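Local coordinates for protein cyanophycinase-like exopeptidase (actinobacterium SCGC AAA027-L06, PDB 6NQC) that probably hydrolyses peptide bonds as a serine exopeptidase of the S51 family, related to cyanophycinase, at residues G32-A37 with Y118-D123; I61-G66 with H125-T130; P209-L214 with I242-P247. One frame throughout, in Å; residues are numbered along the deposited sequence.

Contact 1: G32-A37 with Y118-D123; sequences GEYLPA and YFSGGD
At the carboxyl-end edge of the parallel part of the central mixed sheet of this S51-family fold, the loop after strand 26-29 closes over the end of strand 116-119, where Glu33 meets Gly121 and Tyr34 meets Tyr118. Glu33 OE2 accepts the backbone N-H of Gly121 at 2.8 Å, met nearly along the C-O bond of the carboxylate, though the bond is bent (141° at the hydrogen). The Glu33 chain kinks at chi2 (-92°), which turns the carboxylate toward Gly121 N, and CG lies over one face of the Tyr34 ring, toward its rim. Nearer the backbone, Glu33 CB lies 3.3 Å from Tyr118 OH. The two tyrosine side chains run past each other in opposite directions. Tyr34 CE1 sits over one face of the Tyr118 ring, off toward the rim, 3.7 Å from CD1 of Tyr118. The ring planes are inclined at 50°, centroids 5.1 Å apart. Gly121 also touches the residues of a probable Ser-His-Glu triad formed by Ser154, His189 and Glu219. The buried Ser120 makes a weak hydrogen bond from OG to Ile61 O. A water in the plane of the Tyr34 ring bridges the two segments, 2.7 Å from both Tyr34 OH and Ser120 OG.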
loop_
_atom_site.group_PDB
_atom_site.type_symbol
_atom_site.label_atom_id
_atom_site.label_comp_id
_atom_site.label_asym_id
_atom_site.label_seq_id
_atom_site.Cartn_x
_atom_site.Cartn_y
_atom_site.Cartn_z
ATOM N N GLY A 32 8.733 0.602 6.478
ATOM C CA GLY A 32 9.809 1.517 6.130
ATOM C C GLY A 32 9.418 2.602 5.176
ATOM O O GLY A 32 10.303 3.133 4.485
ATOM N N GLU A 33 8.120 2.936 5.095
ATOM C CA GLU A 33 7.692 4.017 4.226
ATOM C C GLU A 33 8.490 5.282 4.537
ATOM O O GLU A 33 8.844 5.556 5.692
ATOM C CB GLU A 33 6.196 4.284 4.357
ATOM C CG GLU A 33 5.736 4.868 5.700
ATOM C CD GLU A 33 5.320 3.799 6.685
ATOM O OE1 GLU A 33 6.212 3.250 7.329
ATOM O OE2 GLU A 33 4.106 3.487 6.781
ATOM N N TYR A 34 8.761 6.042 3.469
ATOM C CA TYR A 34 9.347 7.377 3.538
ATOM C C TYR A 34 10.757 7.372 4.099
ATOM O O TYR A 34 11.282 8.442 4.461
ATOM C CB TYR A 34 8.466 8.344 4.338
ATOM C CG TYR A 34 7.006 8.354 3.943
ATOM C CD1 TYR A 34 6.630 8.026 2.648
ATOM C CD2 TYR A 34 6.012 8.654 4.859
ATOM C CE1 TYR A 34 5.304 8.009 2.264
ATOM C CE2 TYR A 34 4.644 8.646 4.474
ATOM C CZ TYR A 34 4.315 8.328 3.159
ATOM O OH TYR A 34 3.004 8.293 2.724
ATOM N N LEU A 35 11.419 6.239 4.180
ATOM C CA LEU A 35 12.764 6.258 4.759
ATOM C C LEU A 35 13.852 6.125 3.695
ATOM O O LEU A 35 13.593 5.663 2.570
ATOM C CB LEU A 35 12.948 5.174 5.821
ATOM C CG LEU A 35 12.122 5.406 7.097
ATOM C CD1 LEU A 35 12.569 4.423 8.175
ATOM C CD2 LEU A 35 12.163 6.849 7.614
ATOM N N PRO A 36 15.085 6.556 3.999
ATOM C CA PRO A 36 16.141 6.539 2.967
ATOM C C PRO A 36 16.329 5.201 2.284
ATOM O O PRO A 36 16.547 5.157 1.056
ATOM C CB PRO A 36 17.402 6.941 3.760
ATOM C CG PRO A 36 16.892 7.783 4.860
ATOM C CD PRO A 36 15.541 7.180 5.254
ATOM N N ALA A 37 16.178 4.106 3.033
ATOM C CA ALA A 37 16.433 2.779 2.487
ATOM C C ALA A 37 15.470 2.406 1.359
ATOM O O ALA A 37 15.820 1.578 0.505
ATOM C CB ALA A 37 16.346 1.733 3.611
ATOM N N TYR A 118 0.281 7.002 -1.908
ATOM C CA TYR A 118 0.902 6.131 -0.909
ATOM C C TYR A 118 0.027 6.051 0.337
ATOM O O TYR A 118 -0.303 7.083 0.918
ATOM C CB TYR A 118 2.298 6.670 -0.541
ATOM C CG TYR A 118 3.239 5.628 -0.022
ATOM C CD1 TYR A 118 3.103 5.136 1.285
ATOM C CD2 TYR A 118 4.246 5.093 -0.826
ATOM C CE1 TYR A 118 3.954 4.177 1.767
ATOM C CE2 TYR A 118 5.085 4.110 -0.340
ATOM C CZ TYR A 118 4.926 3.664 0.974
ATOM O OH TYR A 118 5.742 2.691 1.511
ATOM N N PHE A 119 -0.378 4.824 0.730
ATOM C CA PHE A 119 -1.019 4.604 2.025
ATOM C C PHE A 119 0.060 4.253 3.047
ATOM O O PHE A 119 0.686 3.199 2.945
ATOM C CB PHE A 119 -2.049 3.468 1.976
ATOM C CG PHE A 119 -3.227 3.749 1.111
ATOM C CD1 PHE A 119 -4.088 4.790 1.405
ATOM C CD2 PHE A 119 -3.497 2.952 0.016
ATOM C CE1 PHE A 119 -5.204 5.045 0.600
ATOM C CE2 PHE A 119 -4.590 3.205 -0.800
ATOM C CZ PHE A 119 -5.449 4.266 -0.512
ATOM N N SER A 120 0.276 5.110 4.044
ATOM C CA SER A 120 1.219 4.771 5.102
ATOM C C SER A 120 0.535 3.909 6.172
ATOM O O SER A 120 -0.665 3.600 6.103
ATOM C CB SER A 120 1.841 6.025 5.705
ATOM O OG SER A 120 0.853 6.980 6.040
ATOM N N GLY A 121 1.340 3.490 7.146
ATOM C CA GLY A 121 0.940 2.481 8.108
ATOM C C GLY A 121 0.043 3.020 9.235
ATOM O O GLY A 121 -0.199 4.219 9.381
ATOM N N GLY A 122 -0.463 2.078 10.017
ATOM C CA GLY A 122 -1.377 2.328 11.098
ATOM C C GLY A 122 -2.306 1.138 11.309
ATOM O O GLY A 122 -1.873 -0.009 11.399
ATOM N N ASP A 123 -3.590 1.413 11.417
ATOM C CA ASP A 123 -4.599 0.402 11.710
ATOM C C ASP A 123 -5.278 0.010 10.397
ATOM O O ASP A 123 -5.958 0.839 9.783
ATOM C CB ASP A 123 -5.603 0.966 12.715
ATOM C CG ASP A 123 -6.761 0.018 13.013
ATOM O OD1 ASP A 123 -6.873 -1.061 12.402
ATOM O OD2 ASP A 123 -7.562 0.400 13.864
HETATM O O HOH W 1 1.267 9.213 4.541
#

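Contact 2: I61-G66 with H125-T130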
loop_
_atom_site.group_PDB
_atom_site.type_symbol
_atom_site.label_atom_id
_atom_site.label_comp_id
_atom_site.label_asym_id
_atom_site.label_seq_id
_atom_site.Cartn_x
_atom_site.Cartn_y
_atom_site.Cartn_z
ATOM N N ILE A 61 -1.244 9.514 2.028
ATOM C CA ILE A 61 -2.536 9.336 2.684
ATOM C C ILE A 61 -2.314 8.590 3.993
ATOM O O ILE A 61 -1.917 7.400 4.011
ATOM C CB ILE A 61 -3.535 8.615 1.763
ATOM C CG1 ILE A 61 -3.760 9.457 0.506
ATOM C CG2 ILE A 61 -4.812 8.388 2.502
ATOM C CD1 ILE A 61 -4.722 8.888 -0.460
ATOM N N PRO A 62 -2.525 9.274 5.125
ATOM C CA PRO A 62 -2.169 8.699 6.419
ATOM C C PRO A 62 -3.375 8.189 7.180
ATOM O O PRO A 62 -3.309 8.026 8.395
ATOM C CB PRO A 62 -1.548 9.906 7.138
ATOM C CG PRO A 62 -2.501 10.997 6.722
ATOM C CD PRO A 62 -2.856 10.710 5.262
ATOM N N THR A 63 -4.467 7.939 6.486
ATOM C CA THR A 63 -5.708 7.588 7.148
ATOM C C THR A 63 -5.604 6.399 8.076
ATOM O O THR A 63 -6.359 6.315 9.050
ATOM C CB THR A 63 -6.774 7.291 6.064
ATOM O OG1 THR A 63 -6.776 8.381 5.144
ATOM C CG2 THR A 63 -8.154 7.105 6.675
ATOM N N ALA A 64 -4.703 5.437 7.796
ATOM C CA ALA A 64 -4.484 4.334 8.719
ATOM C C ALA A 64 -4.148 4.839 10.114
ATOM O O ALA A 64 -4.407 4.124 11.080
ATOM C CB ALA A 64 -3.373 3.404 8.219
ATOM N N ALA A 65 -3.597 6.053 10.233
ATOM C CA ALA A 65 -3.216 6.611 11.513
ATOM C C ALA A 65 -4.215 7.640 12.009
ATOM O O ALA A 65 -3.894 8.399 12.927
ATOM C CB ALA A 65 -1.819 7.218 11.415
ATOM N N GLY A 66 -5.413 7.691 11.398
ATOM C CA GLY A 66 -6.394 8.737 11.661
ATOM C C GLY A 66 -6.942 8.797 13.076
ATOM O O GLY A 66 -7.549 9.803 13.442
ATOM N N HIS A 125 -7.779 -1.967 9.834
ATOM C CA HIS A 125 -9.234 -1.989 9.905
ATOM C C HIS A 125 -9.795 -0.583 9.781
ATOM O O HIS A 125 -10.785 -0.370 9.061
ATOM C CB HIS A 125 -9.670 -2.675 11.188
ATOM C CG HIS A 125 -9.190 -4.085 11.260
ATOM N ND1 HIS A 125 -9.812 -5.108 10.579
ATOM C CD2 HIS A 125 -8.113 -4.636 11.875
ATOM C CE1 HIS A 125 -9.160 -6.239 10.806
ATOM N NE2 HIS A 125 -8.123 -5.982 11.583
ATOM N N TYR A 126 -9.163 0.392 10.439
ATOM C CA TYR A 126 -9.627 1.767 10.325
ATOM C C TYR A 126 -9.414 2.302 8.909
ATOM O O TYR A 126 -10.280 3.002 8.370
ATOM C CB TYR A 126 -8.927 2.645 11.361
ATOM C CG TYR A 126 -9.503 4.044 11.457
ATOM C CD1 TYR A 126 -10.736 4.269 12.040
ATOM C CD2 TYR A 126 -8.790 5.147 10.962
ATOM C CE1 TYR A 126 -11.279 5.543 12.134
ATOM C CE2 TYR A 126 -9.319 6.438 11.029
ATOM C CZ TYR A 126 -10.572 6.626 11.622
ATOM O OH TYR A 126 -11.123 7.890 11.706
ATOM N N LEU A 127 -8.258 1.991 8.299
ATOM C CA LEU A 127 -7.995 2.454 6.950
ATOM C C LEU A 127 -9.100 1.982 6.029
ATOM O O LEU A 127 -9.719 2.780 5.314
ATOM C CB LEU A 127 -6.638 1.949 6.461
ATOM C CG LEU A 127 -6.297 2.316 4.996
ATOM C CD1 LEU A 127 -6.535 3.814 4.739
ATOM C CD2 LEU A 127 -4.872 1.932 4.655
ATOM N N ALA A 128 -9.385 0.671 6.064
ATOM C CA ALA A 128 -10.405 0.090 5.212
ATOM C C ALA A 128 -11.788 0.680 5.490
ATOM O O ALA A 128 -12.493 1.111 4.563
ATOM C CB ALA A 128 -10.449 -1.424 5.424
ATOM N N ASP A 129 -12.216 0.657 6.751
ATOM C CA ASP A 129 -13.557 1.145 7.082
ATOM C C ASP A 129 -13.732 2.622 6.733
ATOM O O ASP A 129 -14.828 3.047 6.373
ATOM C CB ASP A 129 -13.838 0.937 8.562
ATOM C CG ASP A 129 -14.063 -0.529 8.939
ATOM O OD1 ASP A 129 -14.347 -1.361 8.052
ATOM O OD2 ASP A 129 -13.918 -0.845 10.130
ATOM N N THR A 130 -12.656 3.408 6.773
ATOM C CA THR A 130 -12.775 4.842 6.561
ATOM C C THR A 130 -12.844 5.203 5.086
ATOM O O THR A 130 -13.587 6.126 4.734
ATOM C CB THR A 130 -11.615 5.587 7.239
ATOM O OG1 THR A 130 -11.704 5.425 8.666
ATOM C CG2 THR A 130 -11.677 7.031 6.962
#
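Thr63 CG2 packs against the methyl of Thr130, with the two CG2 atoms 3.5 Å apart and the side chains set obliquely. In Thr63 this methyl stands anti to the backbone N and points at the helix. OG1 turns elsewhere and is hydrogen-bonded to Val96 O. The CB of Thr63 rests on Leu127 CD1 at 3.7 Å. Leu127 also lies along Ala64, CB to CB at 4.0 Å, where the two backbones come closest. Tyr126 brings the edge of its ring to the turn: Thr63 O lies in the ring plane, 3.3 Å from CD2 of Tyr126. The same carbonyl accepts the N-H of Gly66. Gly66 CA approaches Tyr126 CE2 at 3.8 Å, and a side chain on this glycine would collide with the ring. The contact joins the turn after strand 57-61, with its short 3-10 segment, to helix 124-131, which follows the neighbouring parallel strand 116-119 in the alpha/beta fold. On the helix, Thr130 OG1 donates to Tyr126 O at 2.8 Å, tilted 32° from the carbonyl plane. Thr130 N reaches the same oxygen from the opposite face. This bond also sets OG1 over the centre of the Tyr126 ring, 3.3 Å above its plane. A glycine in place of Thr130 takes OG1 from over the ring, and would probably open a gap beside the Thr63 methyl and leave Tyr126 O with one bond fewer. The far end of the ring is fixed by a hydrogen bond from Tyr126 OH to Leu97 O.

Contact 3: P209-L214 with I242-P247; sequences PTDSIL and ILKGLP
A classic beta bulge marks this antiparallel pairing of strands 213-217 and 240-244, where Leu243 and Lys244 both face Leu214. Leu214 O accepts two backbone N-H groups. Leu243 N comes nearly straight on at 2.8 Å. Lys244 N is longer, at 3.3 Å, and lies in the carbonyl plane on a lone pair. In return, Leu214 N donates to Lys244 O at 2.9 Å. The same Lys244 O also receives a CA-H contact from Ile213. Leu214 and Lys244 send their side chains to the same face of the sheet and touch CB to CB at 3.9 Å. Leu243 CD1 meets Leu214 CG at 4.1 Å, the two side chains set at a slant. Both leucines also pack on Ile187 of strand 184-187. Lys244 leaves its backbone with CG anti to N (chi1 -178°), then bends at chi3 and chi4, which carries the ammonium back to Asp211. There NZ forms a salt bridge with Asp211 OD2 at 2.9 Å. Asp211 OD2 receives NZ on its anti lone pair, the one away from OD1, and the side chains cross at about a right angle. Asp211 has further partners: OD1 forms a salt bridge with Arg185, and OD2 also accepts Leu208 N. These partners would be expected to keep the carboxylate charged. Beyond the bulge, Ile213 CD1 meets Leu246 CD1 at 3.8 Å, and both side chains touch Phe259. Gly245 takes a positive phi (85°), and a CB there would clash with Ser212 O and Ile213 CA. This residue turns the chain out of the strand directly after Lys244. At Leu214, two N-H groups share one carbonyl, as in a classic bulge of an antiparallel pair, here in a four-stranded mixed sheet.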
loop_
_atom_site.group_PDB
_atom_site.type_symbol
_atom_site.label_atom_id
_atom_site.label_comp_id
_atom_site.label_asym_id
_atom_site.label_seq_id
_atom_site.Cartn_x
_atom_site.Cartn_y
_atom_site.Cartn_z
ATOM N N PRO A 209 -10.445 -17.726 5.210
ATOM C CA PRO A 209 -11.212 -18.560 4.265
ATOM C C PRO A 209 -11.368 -17.919 2.906
ATOM O O PRO A 209 -11.805 -18.595 1.975
ATOM C CB PRO A 209 -12.578 -18.704 4.944
ATOM C CG PRO A 209 -12.714 -17.436 5.775
ATOM C CD PRO A 209 -11.301 -17.109 6.249
ATOM N N THR A 210 -11.035 -16.629 2.778
ATOM C CA THR A 210 -11.110 -15.902 1.523
ATOM C C THR A 210 -9.782 -15.869 0.770
ATOM O O THR A 210 -9.717 -15.290 -0.317
ATOM C CB THR A 210 -11.606 -14.482 1.808
ATOM O OG1 THR A 210 -10.794 -13.889 2.842
ATOM C CG2 THR A 210 -13.070 -14.522 2.294
ATOM N N ASP A 211 -8.744 -16.516 1.301
ATOM C CA ASP A 211 -7.412 -16.445 0.722
ATOM C C ASP A 211 -7.309 -17.230 -0.587
ATOM O O ASP A 211 -7.994 -18.233 -0.811
ATOM C CB ASP A 211 -6.364 -17.028 1.681
ATOM C CG ASP A 211 -5.933 -16.063 2.767
ATOM O OD1 ASP A 211 -6.111 -14.828 2.636
ATOM O OD2 ASP A 211 -5.415 -16.580 3.798
ATOM N N SER A 212 -6.418 -16.770 -1.449
ATOM C CA SER A 212 -5.925 -17.578 -2.563
ATOM C C SER A 212 -4.422 -17.709 -2.336
ATOM O O SER A 212 -3.974 -18.669 -1.713
ATOM C CB SER A 212 -6.261 -16.955 -3.914
ATOM O OG SER A 212 -7.671 -16.792 -4.044
ATOM N N ILE A 213 -3.644 -16.697 -2.781
ATOM C CA ILE A 213 -2.208 -16.631 -2.575
ATOM C C ILE A 213 -1.926 -15.720 -1.386
ATOM O O ILE A 213 -2.465 -14.596 -1.284
ATOM C CB ILE A 213 -1.466 -16.127 -3.831
ATOM C CG1 ILE A 213 -1.631 -17.103 -4.979
ATOM C CG2 ILE A 213 0.024 -15.843 -3.470
ATOM C CD1 ILE A 213 -1.199 -16.554 -6.295
ATOM N N LEU A 214 -1.101 -16.210 -0.478
ATOM C CA LEU A 214 -0.734 -15.501 0.739
ATOM C C LEU A 214 0.768 -15.313 0.731
ATOM O O LEU A 214 1.521 -16.292 0.579
ATOM C CB LEU A 214 -1.145 -16.282 1.989
ATOM C CG LEU A 214 -0.762 -15.666 3.321
ATOM C CD1 LEU A 214 -1.548 -14.334 3.502
ATOM C CD2 LEU A 214 -1.033 -16.583 4.498
ATOM N N ILE A 242 6.623 -16.664 -0.026
ATOM C CA ILE A 242 5.413 -17.265 -0.586
ATOM C C ILE A 242 4.909 -18.297 0.404
ATOM O O ILE A 242 5.581 -19.289 0.673
ATOM C CB ILE A 242 5.695 -17.892 -1.954
ATOM C CG1 ILE A 242 6.440 -16.902 -2.836
ATOM C CG2 ILE A 242 4.397 -18.366 -2.606
ATOM C CD1 ILE A 242 5.850 -15.477 -2.825
ATOM N N LEU A 243 3.706 -18.084 0.941
ATOM C CA LEU A 243 3.244 -18.903 2.060
ATOM C C LEU A 243 2.156 -19.903 1.702
ATOM O O LEU A 243 2.177 -21.024 2.215
ATOM C CB LEU A 243 2.717 -18.009 3.197
ATOM C CG LEU A 243 3.723 -16.988 3.724
ATOM C CD1 LEU A 243 3.091 -16.111 4.747
ATOM C CD2 LEU A 243 4.939 -17.680 4.307
ATOM N N LYS A 244 1.205 -19.517 0.858
ATOM C CA LYS A 244 0.044 -20.344 0.546
ATOM C C LYS A 244 -0.436 -19.986 -0.847
ATOM O O LYS A 244 -0.310 -18.833 -1.280
ATOM C CB LYS A 244 -1.080 -20.137 1.573
ATOM C CG LYS A 244 -2.268 -21.005 1.318
ATOM C CD LYS A 244 -3.174 -21.066 2.521
ATOM C CE LYS A 244 -4.318 -20.093 2.377
ATOM N NZ LYS A 244 -4.496 -19.314 3.607
ATOM N N GLY A 245 -1.017 -20.991 -1.536
ATOM C CA GLY A 245 -1.552 -20.853 -2.870
ATOM C C GLY A 245 -0.534 -21.020 -3.982
ATOM O O GLY A 245 -0.929 -21.107 -5.150
ATOM N N LEU A 246 0.749 -21.033 -3.655
ATOM C CA LEU A 246 1.863 -21.381 -4.516
ATOM C C LEU A 246 2.910 -22.074 -3.651
ATOM O O LEU A 246 2.899 -21.944 -2.421
ATOM C CB LEU A 246 2.446 -20.138 -5.183
ATOM C CG LEU A 246 1.563 -19.525 -6.257
ATOM C CD1 LEU A 246 2.212 -18.180 -6.685
ATOM C CD2 LEU A 246 1.406 -20.419 -7.443
ATOM N N PRO A 247 3.824 -22.851 -4.254
ATOM C CA PRO A 247 4.847 -23.547 -3.450
ATOM C C PRO A 247 5.629 -22.576 -2.566
ATOM O O PRO A 247 5.932 -21.459 -2.974
ATOM C CB PRO A 247 5.741 -24.205 -4.511
ATOM C CG PRO A 247 4.781 -24.429 -5.703
ATOM C CD PRO A 247 3.858 -23.230 -5.676
#

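Overall arrangement
Contacts 1 and 2 form one continuous region, with centres about 13 Å apart. Strand 116-119 lies beside strand 57-61, and Tyr118 O is 2.8 Å from Ile61 N in a probable hydrogen bond. A second probable bond joins Asp123 N to Ala64 O at 2.9 Å. Ala64 CB also packs on the carbonyl oxygens of Ser120 and Gly121. Segment 118-123 runs straight into the helix of contact 2, and the segments of the two contacts alternate along the chain. Contact 1 touches the probable catalytic triad through Gly121, while Ala64 of contact 2 lies near it. Contact 3 belongs to a separate sheet, its centre about 25 Å from those of both other contacts.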